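Local structure of nucleoporin nup120 (Schizosaccharomyces pombe, 4GQ2) at residues Y913-D924 with I938-A949. The protein forms part of the nuclear pore complex, where nucleoporins build the pore and can dock transient nuclear transport factors. Residues are numbered along the deposited sequence; the frame is centred on the assembly and turned at random.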
loop_
_atom_site.group_PDB
_atom_site.type_symbol
_atom_site.label_atom_id
_atom_site.label_comp_id
_atom_site.label_asym_id
_atom_site.label_seq_id
_atom_site.Cartn_x
_atom_site.Cartn_y
_atom_site.Cartn_z
ATOM N N TYR A 913 -34.996 1.651 -7.406
ATOM C CA TYR A 913 -36.368 1.147 -7.411
ATOM C C TYR A 913 -36.834 0.470 -8.705
ATOM O O TYR A 913 -37.686 -0.417 -8.658
ATOM C CB TYR A 913 -37.340 2.250 -6.975
ATOM C CG TYR A 913 -36.988 2.859 -5.630
ATOM C CD1 TYR A 913 -37.061 2.102 -4.458
ATOM C CD2 TYR A 913 -36.578 4.190 -5.529
ATOM C CE1 TYR A 913 -36.739 2.650 -3.228
ATOM C CE2 TYR A 913 -36.253 4.748 -4.301
ATOM C CZ TYR A 913 -36.338 3.975 -3.154
ATOM O OH TYR A 913 -36.013 4.519 -1.932
ATOM N N ILE A 914 -36.271 0.866 -9.844
ATOM C CA ILE A 914 -36.621 0.243 -11.128
ATOM C C ILE A 914 -36.127 -1.203 -11.202
ATOM O O ILE A 914 -36.854 -2.094 -11.648
ATOM C CB ILE A 914 -36.065 1.038 -12.341
ATOM C CG1 ILE A 914 -36.314 2.551 -12.185
ATOM C CG2 ILE A 914 -36.638 0.506 -13.654
ATOM C CD1 ILE A 914 -37.750 3.000 -12.401
ATOM N N ASP A 915 -34.885 -1.417 -10.773
ATOM C CA ASP A 915 -34.270 -2.741 -10.780
ATOM C C ASP A 915 -34.858 -3.622 -9.676
ATOM O O ASP A 915 -35.062 -4.828 -9.875
ATOM C CB ASP A 915 -32.754 -2.626 -10.604
ATOM C CG ASP A 915 -32.113 -1.720 -11.630
ATOM O OD1 ASP A 915 -31.997 -2.120 -12.809
ATOM O OD2 ASP A 915 -31.711 -0.603 -11.251
ATOM N N ALA A 916 -35.117 -3.019 -8.515
ATOM C CA ALA A 916 -35.792 -3.710 -7.411
ATOM C C ALA A 916 -37.158 -4.241 -7.843
ATOM O O ALA A 916 -37.587 -5.299 -7.384
ATOM C CB ALA A 916 -35.938 -2.790 -6.209
ATOM N N LEU A 917 -37.826 -3.498 -8.729
ATOM C CA LEU A 917 -39.130 -3.873 -9.264
ATOM C C LEU A 917 -38.957 -5.036 -10.233
ATOM O O LEU A 917 -39.638 -6.056 -10.115
ATOM C CB LEU A 917 -39.768 -2.675 -9.986
ATOM C CG LEU A 917 -41.285 -2.483 -10.157
ATOM C CD1 LEU A 917 -41.558 -1.134 -10.808
ATOM C CD2 LEU A 917 -41.967 -3.576 -10.960
ATOM N N GLU A 918 -38.038 -4.874 -11.184
ATOM C CA GLU A 918 -37.797 -5.881 -12.217
ATOM C C GLU A 918 -37.376 -7.225 -11.622
ATOM O O GLU A 918 -37.830 -8.275 -12.080
ATOM C CB GLU A 918 -36.791 -5.374 -13.254
ATOM C CG GLU A 918 -37.347 -4.237 -14.112
ATOM C CD GLU A 918 -36.440 -3.822 -15.264
ATOM O OE1 GLU A 918 -35.296 -4.320 -15.347
ATOM O OE2 GLU A 918 -36.878 -2.990 -16.094
ATOM N N PHE A 919 -36.535 -7.189 -10.587
ATOM C CA PHE A 919 -36.095 -8.420 -9.922
ATOM C C PHE A 919 -37.231 -9.085 -9.157
ATOM O O PHE A 919 -37.263 -10.311 -9.027
ATOM C CB PHE A 919 -34.901 -8.166 -8.986
ATOM C CG PHE A 919 -33.574 -8.138 -9.691
ATOM C CD1 PHE A 919 -33.151 -9.222 -10.450
ATOM C CD2 PHE A 919 -32.743 -7.029 -9.592
ATOM C CE1 PHE A 919 -31.930 -9.200 -11.104
ATOM C CE2 PHE A 919 -31.518 -6.999 -10.241
ATOM C CZ PHE A 919 -31.110 -8.085 -10.998
ATOM N N SER A 920 -38.153 -8.269 -8.645
ATOM C CA SER A 920 -39.331 -8.771 -7.943
ATOM C C SER A 920 -40.252 -9.504 -8.920
ATOM O O SER A 920 -40.759 -10.590 -8.607
ATOM C CB SER A 920 -40.075 -7.633 -7.246
ATOM O OG SER A 920 -41.022 -8.143 -6.329
ATOM N N LEU A 921 -40.424 -8.918 -10.108
ATOM C CA LEU A 921 -41.205 -9.524 -11.192
ATOM C C LEU A 921 -40.526 -10.791 -11.680
ATOM O O LEU A 921 -41.189 -11.769 -12.039
ATOM C CB LEU A 921 -41.393 -8.544 -12.366
ATOM C CG LEU A 921 -42.261 -7.294 -12.149
ATOM C CD1 LEU A 921 -42.042 -6.279 -13.263
ATOM C CD2 LEU A 921 -43.744 -7.632 -12.023
ATOM N N LEU A 922 -39.197 -10.763 -11.691
ATOM C CA LEU A 922 -38.419 -11.929 -12.062
ATOM C C LEU A 922 -38.576 -13.040 -11.031
ATOM O O LEU A 922 -38.718 -14.203 -11.405
ATOM C CB LEU A 922 -36.945 -11.566 -12.294
ATOM C CG LEU A 922 -36.575 -11.290 -13.761
ATOM C CD1 LEU A 922 -35.249 -10.549 -13.882
ATOM C CD2 LEU A 922 -36.547 -12.583 -14.572
ATOM N N ALA A 923 -38.579 -12.681 -9.746
ATOM C CA ALA A 923 -38.794 -13.664 -8.668
ATOM C C ALA A 923 -40.129 -14.375 -8.845
ATOM O O ALA A 923 -40.219 -15.594 -8.682
ATOM C CB ALA A 923 -38.720 -13.002 -7.301
ATOM N N ASP A 924 -41.154 -13.597 -9.196
ATOM C CA ASP A 924 -42.488 -14.120 -9.480
ATOM C C ASP A 924 -42.473 -15.067 -10.685
ATOM O O ASP A 924 -42.990 -16.181 -10.606
ATOM C CB ASP A 924 -43.464 -12.966 -9.718
ATOM C CG ASP A 924 -44.881 -13.305 -9.305
ATOM O OD1 ASP A 924 -45.361 -14.404 -9.664
ATOM O OD2 ASP A 924 -45.512 -12.467 -8.619
ATOM N N ILE A 938 -43.357 -12.510 -2.261
ATOM C CA ILE A 938 -42.975 -11.895 -3.532
ATOM C C ILE A 938 -43.946 -10.790 -3.954
ATOM O O ILE A 938 -43.512 -9.702 -4.328
ATOM C CB ILE A 938 -42.825 -12.948 -4.660
ATOM C CG1 ILE A 938 -41.562 -13.787 -4.434
ATOM C CG2 ILE A 938 -42.786 -12.285 -6.039
ATOM C CD1 ILE A 938 -41.420 -14.978 -5.360
ATOM N N THR A 939 -45.250 -11.070 -3.895
ATOM C CA THR A 939 -46.261 -10.081 -4.290
ATOM C C THR A 939 -46.262 -8.914 -3.313
ATOM O O THR A 939 -46.524 -7.771 -3.704
ATOM C CB THR A 939 -47.685 -10.666 -4.390
ATOM O OG1 THR A 939 -48.152 -11.023 -3.085
ATOM C CG2 THR A 939 -47.722 -11.889 -5.307
ATOM N N HIS A 940 -45.971 -9.212 -2.046
ATOM C CA HIS A 940 -45.720 -8.179 -1.037
ATOM C C HIS A 940 -44.605 -7.273 -1.487
ATOM O O HIS A 940 -44.774 -6.051 -1.527
ATOM C CB HIS A 940 -45.375 -8.813 0.305
ATOM C CG HIS A 940 -46.580 -9.264 1.103
ATOM N ND1 HIS A 940 -46.525 -9.489 2.427
ATOM C CD2 HIS A 940 -47.898 -9.512 0.717
ATOM C CE1 HIS A 940 -47.735 -9.877 2.866
ATOM N NE2 HIS A 940 -48.573 -9.887 1.819
ATOM N N GLU A 941 -43.465 -7.861 -1.853
ATOM C CA GLU A 941 -42.332 -7.081 -2.349
ATOM C C GLU A 941 -42.626 -6.322 -3.643
ATOM O O GLU A 941 -42.198 -5.176 -3.790
ATOM C CB GLU A 941 -41.066 -7.935 -2.491
ATOM C CG GLU A 941 -40.111 -7.799 -1.311
ATOM C CD GLU A 941 -39.324 -6.494 -1.316
ATOM O OE1 GLU A 941 -39.314 -5.801 -0.275
ATOM O OE2 GLU A 941 -38.707 -6.162 -2.351
ATOM N N THR A 942 -43.358 -6.941 -4.568
ATOM C CA THR A 942 -43.757 -6.241 -5.791
ATOM C C THR A 942 -44.477 -4.925 -5.471
ATOM O O THR A 942 -44.122 -3.873 -6.016
ATOM C CB THR A 942 -44.635 -7.111 -6.713
ATOM O OG1 THR A 942 -43.936 -8.314 -7.041
ATOM C CG2 THR A 942 -44.961 -6.363 -8.002
ATOM N N LEU A 943 -45.476 -4.993 -4.587
ATOM C CA LEU A 943 -46.230 -3.808 -4.174
ATOM C C LEU A 943 -45.273 -2.747 -3.657
ATOM O O LEU A 943 -45.197 -1.642 -4.200
ATOM C CB LEU A 943 -47.268 -4.149 -3.091
ATOM C CG LEU A 943 -48.517 -4.958 -3.468
ATOM C CD1 LEU A 943 -49.339 -5.273 -2.224
ATOM C CD2 LEU A 943 -49.369 -4.241 -4.511
ATOM N N LYS A 944 -44.532 -3.120 -2.619
ATOM C CA LYS A 944 -43.531 -2.271 -1.985
ATOM C C LYS A 944 -42.570 -1.614 -2.989
ATOM O O LYS A 944 -42.172 -0.460 -2.806
ATOM C CB LYS A 944 -42.758 -3.107 -0.962
ATOM C CG LYS A 944 -41.913 -2.330 0.029
ATOM C CD LYS A 944 -41.462 -3.250 1.158
ATOM C CE LYS A 944 -40.178 -2.766 1.811
ATOM N NZ LYS A 944 -40.325 -1.410 2.408
ATOM N N THR A 945 -42.217 -2.339 -4.050
ATOM C CA THR A 945 -41.221 -1.854 -5.008
ATOM C C THR A 945 -41.820 -1.000 -6.130
ATOM O O THR A 945 -41.286 0.070 -6.444
ATOM C CB THR A 945 -40.359 -2.999 -5.585
ATOM O OG1 THR A 945 -41.201 -3.999 -6.166
ATOM C CG2 THR A 945 -39.511 -3.625 -4.486
ATOM N N ALA A 946 -42.920 -1.473 -6.720
ATOM C CA ALA A 946 -43.664 -0.722 -7.740
ATOM C C ALA A 946 -44.074 0.659 -7.232
ATOM O O ALA A 946 -43.901 1.665 -7.932
ATOM C CB ALA A 946 -44.889 -1.503 -8.196
ATOM N N CYS A 947 -44.602 0.691 -6.008
ATOM C CA CYS A 947 -45.048 1.925 -5.359
ATOM C C CYS A 947 -43.912 2.937 -5.195
ATOM O O CYS A 947 -44.115 4.142 -5.359
ATOM C CB CYS A 947 -45.695 1.608 -4.005
ATOM S SG CYS A 947 -46.064 3.028 -2.942
ATOM N N ALA A 948 -42.718 2.440 -4.890
ATOM C CA ALA A 948 -41.562 3.299 -4.664
ATOM C C ALA A 948 -40.987 3.861 -5.965
ATOM O O ALA A 948 -40.355 4.918 -5.963
ATOM C CB ALA A 948 -40.497 2.549 -3.883
ATOM N N ALA A 949 -41.211 3.154 -7.070
ATOM C CA ALA A 949 -40.707 3.577 -8.374
ATOM C C ALA A 949 -41.673 4.517 -9.097
ATOM O O ALA A 949 -41.252 5.345 -9.910
ATOM C CB ALA A 949 -40.404 2.363 -9.236
#
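Ser920 and Thr942 meet through two different first torsions. In Ser920 the hydroxyl lies anti to the backbone N (chi1 -167°), which carries OG across to the facing helix. In Thr942 OG1 lies beside its own backbone N and anti to the carbonyl carbon. Ser920 OG and Thr942 OG1 then sit 3.0 Å apart and share a hydrogen bond; either may be the donor. Thr942 OG1 also lies 3.1 Å from Ile938 O, which is an alternative acceptor for the threonine's own proton. The serine side chain is a small knob in a hole formed by Ile938, Glu941, Thr942 and Thr945. Thr945 turns OG1 back to its own helix, where Glu941 O and Thr942 O are both possible acceptors, and rests its CG2 on Ala916 CB at 4.1 Å.

Apolar contacts continue towards both ends. Leu917 lays CD1 against Ala946 CA at 3.7 Å and against the methyl of Ala949. The Tyr913 ring takes Ala948 CB over one face in a CH-pi contact, 4.0 Å from the methyl to the ring centroid. At the other end Ile938 CD1 packs on Ala923 CB at 3.9 Å. Ile938 CG2 lies beside the Asp924 carboxylate, whose OD1 forms a salt bridge with Lys927.

Ser, Thr and Ala side chains line much of the interface, consistent with the 8.4 Å closest approach of the segment axes, which run nearly antiparallel, at 153°. This is a helical hairpin at the C-terminal end of the chain, within the HEAT-repeat family region, and part of its helical stack. Helix 895-909 packs against both members of the pair, and its Ser904 OG can hydrogen-bond to Ala916 O or to Glu941 OE2. Helix 856-864 touches helix 913-925 at Asp915 and Phe919.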